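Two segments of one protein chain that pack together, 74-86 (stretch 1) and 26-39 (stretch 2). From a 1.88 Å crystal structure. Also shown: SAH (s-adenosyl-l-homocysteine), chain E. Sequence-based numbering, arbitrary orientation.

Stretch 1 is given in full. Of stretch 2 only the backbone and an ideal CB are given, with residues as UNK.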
# COMPACT_ATOMS: atom_id res chain seq x y z
N CYS A 74 9.40 11.61 15.69
CA CYS A 74 10.15 12.37 14.69
C CYS A 74 11.52 11.77 14.38
O CYS A 74 11.97 11.79 13.23
CB CYS A 74 10.31 13.82 15.15
SG CYS A 74 11.05 14.93 13.93
N TYR A 75 12.15 11.19 15.41
CA TYR A 75 13.56 10.76 15.37
C TYR A 75 14.46 11.87 14.82
O TYR A 75 14.60 12.90 15.46
CB TYR A 75 13.73 9.48 14.55
CG TYR A 75 15.08 8.82 14.73
CD1 TYR A 75 15.52 8.45 16.00
CD2 TYR A 75 15.92 8.58 13.65
CE1 TYR A 75 16.76 7.85 16.18
CE2 TYR A 75 17.17 7.98 13.83
CZ TYR A 75 17.57 7.62 15.09
OH TYR A 75 18.80 7.03 15.28
N SER A 76 15.04 11.67 13.64
CA SER A 76 15.95 12.69 13.09
C SER A 76 15.29 13.63 12.07
O SER A 76 15.95 14.51 11.51
CB SER A 76 17.17 12.03 12.45
OG SER A 76 16.90 11.63 11.11
N GLY A 77 13.99 13.46 11.85
CA GLY A 77 13.24 14.32 10.95
C GLY A 77 13.07 13.81 9.53
O GLY A 77 12.50 14.51 8.69
N TYR A 78 13.57 12.62 9.24
CA TYR A 78 13.50 12.06 7.88
C TYR A 78 12.08 11.97 7.33
O TYR A 78 11.81 12.42 6.20
CB TYR A 78 14.14 10.66 7.85
CG TYR A 78 14.01 9.94 6.52
CD1 TYR A 78 14.69 10.38 5.39
CD2 TYR A 78 13.22 8.79 6.40
CE1 TYR A 78 14.58 9.71 4.18
CE2 TYR A 78 13.11 8.12 5.19
CZ TYR A 78 13.79 8.58 4.08
OH TYR A 78 13.70 7.93 2.87
N SER A 79 11.15 11.40 8.10
CA SER A 79 9.79 11.25 7.59
C SER A 79 9.08 12.61 7.56
O SER A 79 8.31 12.87 6.64
CB SER A 79 8.98 10.21 8.38
OG SER A 79 8.93 10.48 9.77
N ALA A 80 9.36 13.48 8.52
CA ALA A 80 8.82 14.85 8.45
C ALA A 80 9.27 15.57 7.18
O ALA A 80 8.47 16.26 6.54
CB ALA A 80 9.24 15.66 9.69
N LEU A 81 10.53 15.41 6.80
CA LEU A 81 11.03 16.06 5.59
C LEU A 81 10.45 15.39 4.33
O LEU A 81 10.25 16.07 3.31
CB LEU A 81 12.56 16.05 5.55
CG LEU A 81 13.21 16.96 6.60
CD1 LEU A 81 14.72 16.73 6.68
CD2 LEU A 81 12.92 18.43 6.29
N ALA A 82 10.17 14.09 4.41
CA ALA A 82 9.47 13.43 3.30
C ALA A 82 8.08 14.04 3.10
O ALA A 82 7.70 14.39 1.98
CB ALA A 82 9.36 11.92 3.52
N TRP A 83 7.31 14.16 4.19
CA TRP A 83 5.99 14.79 4.11
C TRP A 83 6.07 16.22 3.57
O TRP A 83 5.25 16.66 2.75
CB TRP A 83 5.31 14.80 5.50
CG TRP A 83 5.11 13.45 6.13
CD1 TRP A 83 5.50 13.07 7.39
CD2 TRP A 83 4.49 12.30 5.55
NE1 TRP A 83 5.16 11.76 7.62
CE2 TRP A 83 4.54 11.26 6.51
CE3 TRP A 83 3.89 12.04 4.31
CZ2 TRP A 83 4.01 9.99 6.27
CZ3 TRP A 83 3.38 10.78 4.07
CH2 TRP A 83 3.43 9.77 5.05
N TYR A 84 7.07 16.95 4.07
CA TYR A 84 7.35 18.30 3.62
C TYR A 84 7.54 18.34 2.10
O TYR A 84 6.91 19.15 1.40
CB TYR A 84 8.59 18.85 4.35
CG TYR A 84 9.02 20.25 3.94
CD1 TYR A 84 8.41 21.38 4.48
CD2 TYR A 84 10.02 20.45 3.00
CE1 TYR A 84 8.78 22.66 4.10
CE2 TYR A 84 10.40 21.73 2.60
CZ TYR A 84 9.78 22.83 3.16
OH TYR A 84 10.16 24.10 2.78
N GLU A 85 8.37 17.44 1.58
CA GLU A 85 8.60 17.39 0.14
C GLU A 85 7.31 17.07 -0.62
O GLU A 85 7.06 17.60 -1.71
CB GLU A 85 9.68 16.35 -0.21
CG GLU A 85 11.12 16.76 0.13
CD GLU A 85 11.69 17.85 -0.77
OE1 GLU A 85 11.01 18.27 -1.74
OE2 GLU A 85 12.83 18.29 -0.51
N GLY A 86 6.50 16.20 -0.03
CA GLY A 86 5.28 15.77 -0.70
C GLY A 86 4.16 16.79 -0.66
O GLY A 86 3.14 16.62 -1.33
N UNK A 26 12.85 8.39 -7.10
CA UNK A 26 13.64 8.50 -5.89
C UNK A 26 13.30 9.72 -5.05
O UNK A 26 12.57 10.60 -5.47
CB UNK A 26 15.13 8.53 -6.25
N UNK A 27 13.84 9.76 -3.84
CA UNK A 27 13.66 10.92 -3.00
C UNK A 27 14.62 12.02 -3.44
O UNK A 27 15.63 11.72 -4.08
CB UNK A 27 13.87 10.56 -1.53
N UNK A 28 14.30 13.28 -3.14
CA UNK A 28 15.16 14.39 -3.56
C UNK A 28 16.58 14.27 -3.02
O UNK A 28 16.78 13.65 -1.98
CB UNK A 28 14.55 15.72 -3.11
N UNK A 29 17.55 14.88 -3.70
CA UNK A 29 18.95 14.78 -3.30
C UNK A 29 19.19 15.21 -1.86
O UNK A 29 19.95 14.57 -1.12
CB UNK A 29 19.82 15.63 -4.23
N UNK A 30 18.52 16.29 -1.45
CA UNK A 30 18.71 16.84 -0.12
C UNK A 30 18.28 15.83 0.94
O UNK A 30 18.91 15.72 2.00
CB UNK A 30 17.93 18.15 0.04
N UNK A 31 17.22 15.10 0.63
CA UNK A 31 16.68 14.13 1.57
C UNK A 31 17.58 12.89 1.65
O UNK A 31 17.75 12.32 2.72
CB UNK A 31 15.26 13.73 1.16
N UNK A 32 18.15 12.49 0.52
CA UNK A 32 19.19 11.46 0.55
C UNK A 32 20.32 11.89 1.48
O UNK A 32 20.79 11.11 2.32
CB UNK A 32 19.73 11.19 -0.86
N UNK A 33 20.76 13.13 1.33
CA UNK A 33 21.84 13.66 2.17
C UNK A 33 21.48 13.60 3.65
O UNK A 33 22.30 13.22 4.50
CB UNK A 33 22.16 15.10 1.77
N UNK A 34 20.24 13.96 3.98
CA UNK A 34 19.81 13.87 5.38
C UNK A 34 19.78 12.42 5.88
O UNK A 34 20.13 12.13 7.03
CB UNK A 34 18.43 14.50 5.54
N UNK A 35 19.35 11.51 5.02
CA UNK A 35 19.24 10.09 5.37
C UNK A 35 20.63 9.53 5.69
O UNK A 35 20.85 8.90 6.75
CB UNK A 35 18.59 9.30 4.23
N UNK A 36 21.57 9.79 4.79
CA UNK A 36 22.95 9.36 4.96
C UNK A 36 23.59 9.97 6.20
O UNK A 36 24.30 9.29 6.96
CB UNK A 36 23.77 9.72 3.72
N UNK A 37 23.34 11.25 6.40
CA UNK A 37 23.87 11.97 7.55
C UNK A 37 23.36 11.38 8.85
O UNK A 37 24.11 11.26 9.83
CB UNK A 37 23.50 13.45 7.47
N UNK A 38 22.08 11.02 8.86
CA UNK A 38 21.49 10.39 10.03
C UNK A 38 22.17 9.05 10.31
O UNK A 38 22.49 8.74 11.46
CB UNK A 38 19.98 10.20 9.83
N UNK A 39 22.39 8.27 9.26
CA UNK A 39 23.04 6.98 9.45
C UNK A 39 24.48 7.11 9.96
O UNK A 39 24.96 6.26 10.70
CB UNK A 39 23.03 6.20 8.13
N SAH E . 9.58 8.56 11.92
CA SAH E . 11.01 8.43 11.90
CB SAH E . 11.51 7.41 12.92
CG SAH E . 10.81 7.38 14.27
SD SAH E . 11.62 6.27 15.36
C SAH E . 11.50 8.03 10.53
O SAH E . 12.65 8.25 10.22
OXT SAH E . 10.73 7.48 9.76
C5' SAH E . 10.60 6.52 16.75
C4' SAH E . 10.79 7.85 17.46
O4' SAH E . 9.78 8.02 18.44
C3' SAH E . 12.10 7.94 18.20
O3' SAH E . 12.82 9.08 17.83
C2' SAH E . 11.70 8.02 19.66
O2' SAH E . 12.60 8.75 20.44
C1' SAH E . 10.31 8.59 19.60
N9 SAH E . 9.48 8.23 20.76
C8 SAH E . 9.45 7.08 21.41
N7 SAH E . 8.56 7.11 22.38
C5 SAH E . 8.00 8.29 22.37
C6 SAH E . 6.96 8.98 23.13
N6 SAH E . 6.38 8.35 24.12
N1 SAH E . 6.63 10.23 22.79
C2 SAH E . 7.23 10.83 21.77
N3 SAH E . 8.17 10.27 21.03
C4 SAH E . 8.59 9.02 21.28

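The helix of stretch 2, beginning at 29, runs antiparallel to helix 78-86 (176°, axes 10.4 Å apart at closest approach), so its early positions meet Glu85 and its late ones Ser76.

Position 26 lies out of reach of stretch 1, which sets no demand there; it is Gly26. At 27 the CB points toward stretch 1, 5.1 Å from Tyr78 OH, leaving room for a medium-sized apolar chain. Ile27 takes this place, its CD1 3.8 Å from Tyr78 OH at the edge of the ring.

Position 28 precedes the helix with phi/psi of -59/155, and its CB points toward Glu85, 4.0 Å from OE2. A small polar cap, a basic chain or proline would be compatible. Pro28 is deposited; its CG packs 3.6 Å from Glu85 CD, and its ring needs no more than the phi already present.

Position 29 is out of reach, and Asp29 makes no contact. At 30 the CB faces stretch 1 but stays 5.1 Å from Glu85 OE2; small or polar chains would fit, and Ala30 leaves the gap open.

Position 31 points squarely at a surface of Tyr78, Leu81, Ala82 and the aliphatic part of Glu85, calling for a medium-to-large apolar chain such as leucine, isoleucine or methionine. Leu31 fills it: CD1 lies 3.7 Å from both Tyr78 CD1 and Leu81 CB, while CD2 reaches to 4.1 Å from Ala82 CB.

Positions 32 and 33 face away or lie out of reach, and are Val32 and Glu33.

At 34 the CB is 4.5 Å from Leu81 CD1, with Ser76 O and OG farther along. A chain combining an apolar flank with a polar end would suit, such as histidine or glutamine. His34 does both: Leu81 CD1 sits over its ring face, 4.0 Å from the centroid in a CH-pi contact, and NE2 donates a weak hydrogen bond to Ser76 OG (3.2 Å, 123°).

Position 35 points sideways, its CB 4.0 Å from Tyr78 CE1, so an aromatic or long aliphatic chain could cover that ring. Trp35 places CD1 over one face of the tyrosine, 3.5 Å from Tyr78 CE1, with the planes oblique at 53°.

At 36 the CB is out of reach, and at 37 it points sideways with nothing of stretch 1 within 5.5 Å, so either could carry polar or large chains; the deposited residues are Glu36 and Trp37, neither in contact with stretch 1.

At 38 the CB lies 3.6 Å from Ser76 OG and 5.4 Å from Tyr75 CE2, favouring a short hydroxyl chain, perhaps with a methyl. Thr38 brings OG1 2.8 Å from Ser76 OG and CG2 3.8 Å from Tyr75 CE2; OG1 also donates to His34 O (2.9 Å).

Position 39 faces away; Arg39 instead forms a salt bridge with Glu36 (NH1 to OE1, 3.6 Å).

Stretch 2 26-39: GIPDALVEHWEWTR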
# COMPACT_ATOMS: atom_id res chain seq x y z
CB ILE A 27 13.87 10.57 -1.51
CG1 ILE A 27 15.25 9.94 -1.30
CG2 ILE A 27 12.78 9.60 -1.03
CD1 ILE A 27 15.61 9.78 0.14
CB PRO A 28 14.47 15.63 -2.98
CG PRO A 28 13.05 15.24 -2.83
CD PRO A 28 13.07 13.76 -2.48
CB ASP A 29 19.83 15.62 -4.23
CG ASP A 29 19.96 15.01 -5.61
OD1 ASP A 29 19.55 13.84 -5.79
OD2 ASP A 29 20.48 15.68 -6.52
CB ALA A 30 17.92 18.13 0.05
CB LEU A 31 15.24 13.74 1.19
CG LEU A 31 14.45 12.95 2.24
CD1 LEU A 31 14.56 13.64 3.58
CD2 LEU A 31 12.97 12.80 1.82
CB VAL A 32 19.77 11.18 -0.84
CG1 VAL A 32 20.91 10.18 -0.75
CG2 VAL A 32 18.69 10.69 -1.80
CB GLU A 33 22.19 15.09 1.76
CG GLU A 33 23.35 15.69 2.53
CD GLU A 33 23.73 17.08 2.05
OE1 GLU A 33 22.85 17.81 1.57
OE2 GLU A 33 24.93 17.43 2.15
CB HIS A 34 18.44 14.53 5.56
CG HIS A 34 17.89 14.37 6.94
ND1 HIS A 34 18.38 15.07 8.03
CD2 HIS A 34 16.91 13.57 7.42
CE1 HIS A 34 17.71 14.71 9.11
NE2 HIS A 34 16.81 13.80 8.77
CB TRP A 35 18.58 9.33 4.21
CG TRP A 35 18.19 7.91 4.48
CD1 TRP A 35 17.07 7.46 5.13
CD2 TRP A 35 18.91 6.74 4.08
NE1 TRP A 35 17.06 6.09 5.16
CE2 TRP A 35 18.18 5.62 4.52
CE3 TRP A 35 20.11 6.53 3.39
CZ2 TRP A 35 18.60 4.31 4.31
CZ3 TRP A 35 20.53 5.23 3.17
CH2 TRP A 35 19.78 4.13 3.62
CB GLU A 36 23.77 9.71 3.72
CG GLU A 36 23.34 8.98 2.45
CD GLU A 36 23.73 7.50 2.45
OE1 GLU A 36 24.49 7.08 3.35
OE2 GLU A 36 23.28 6.77 1.55
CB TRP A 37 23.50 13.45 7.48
CG TRP A 37 23.81 14.21 8.73
CD1 TRP A 37 24.98 14.85 9.03
CD2 TRP A 37 22.94 14.44 9.83
NE1 TRP A 37 24.89 15.45 10.26
CE2 TRP A 37 23.64 15.22 10.77
CE3 TRP A 37 21.62 14.06 10.12
CZ2 TRP A 37 23.08 15.62 11.98
CZ3 TRP A 37 21.06 14.46 11.32
CH2 TRP A 37 21.79 15.24 12.23
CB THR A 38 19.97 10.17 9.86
OG1 THR A 38 19.33 11.44 9.71
CG2 THR A 38 19.39 9.45 11.08
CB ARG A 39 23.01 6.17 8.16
CG ARG A 39 21.60 5.86 7.71
CD ARG A 39 21.56 5.21 6.35
NE ARG A 39 21.90 3.79 6.40
CZ ARG A 39 22.86 3.22 5.70
NH1 ARG A 39 23.61 3.95 4.88
NH2 ARG A 39 23.09 1.92 5.81
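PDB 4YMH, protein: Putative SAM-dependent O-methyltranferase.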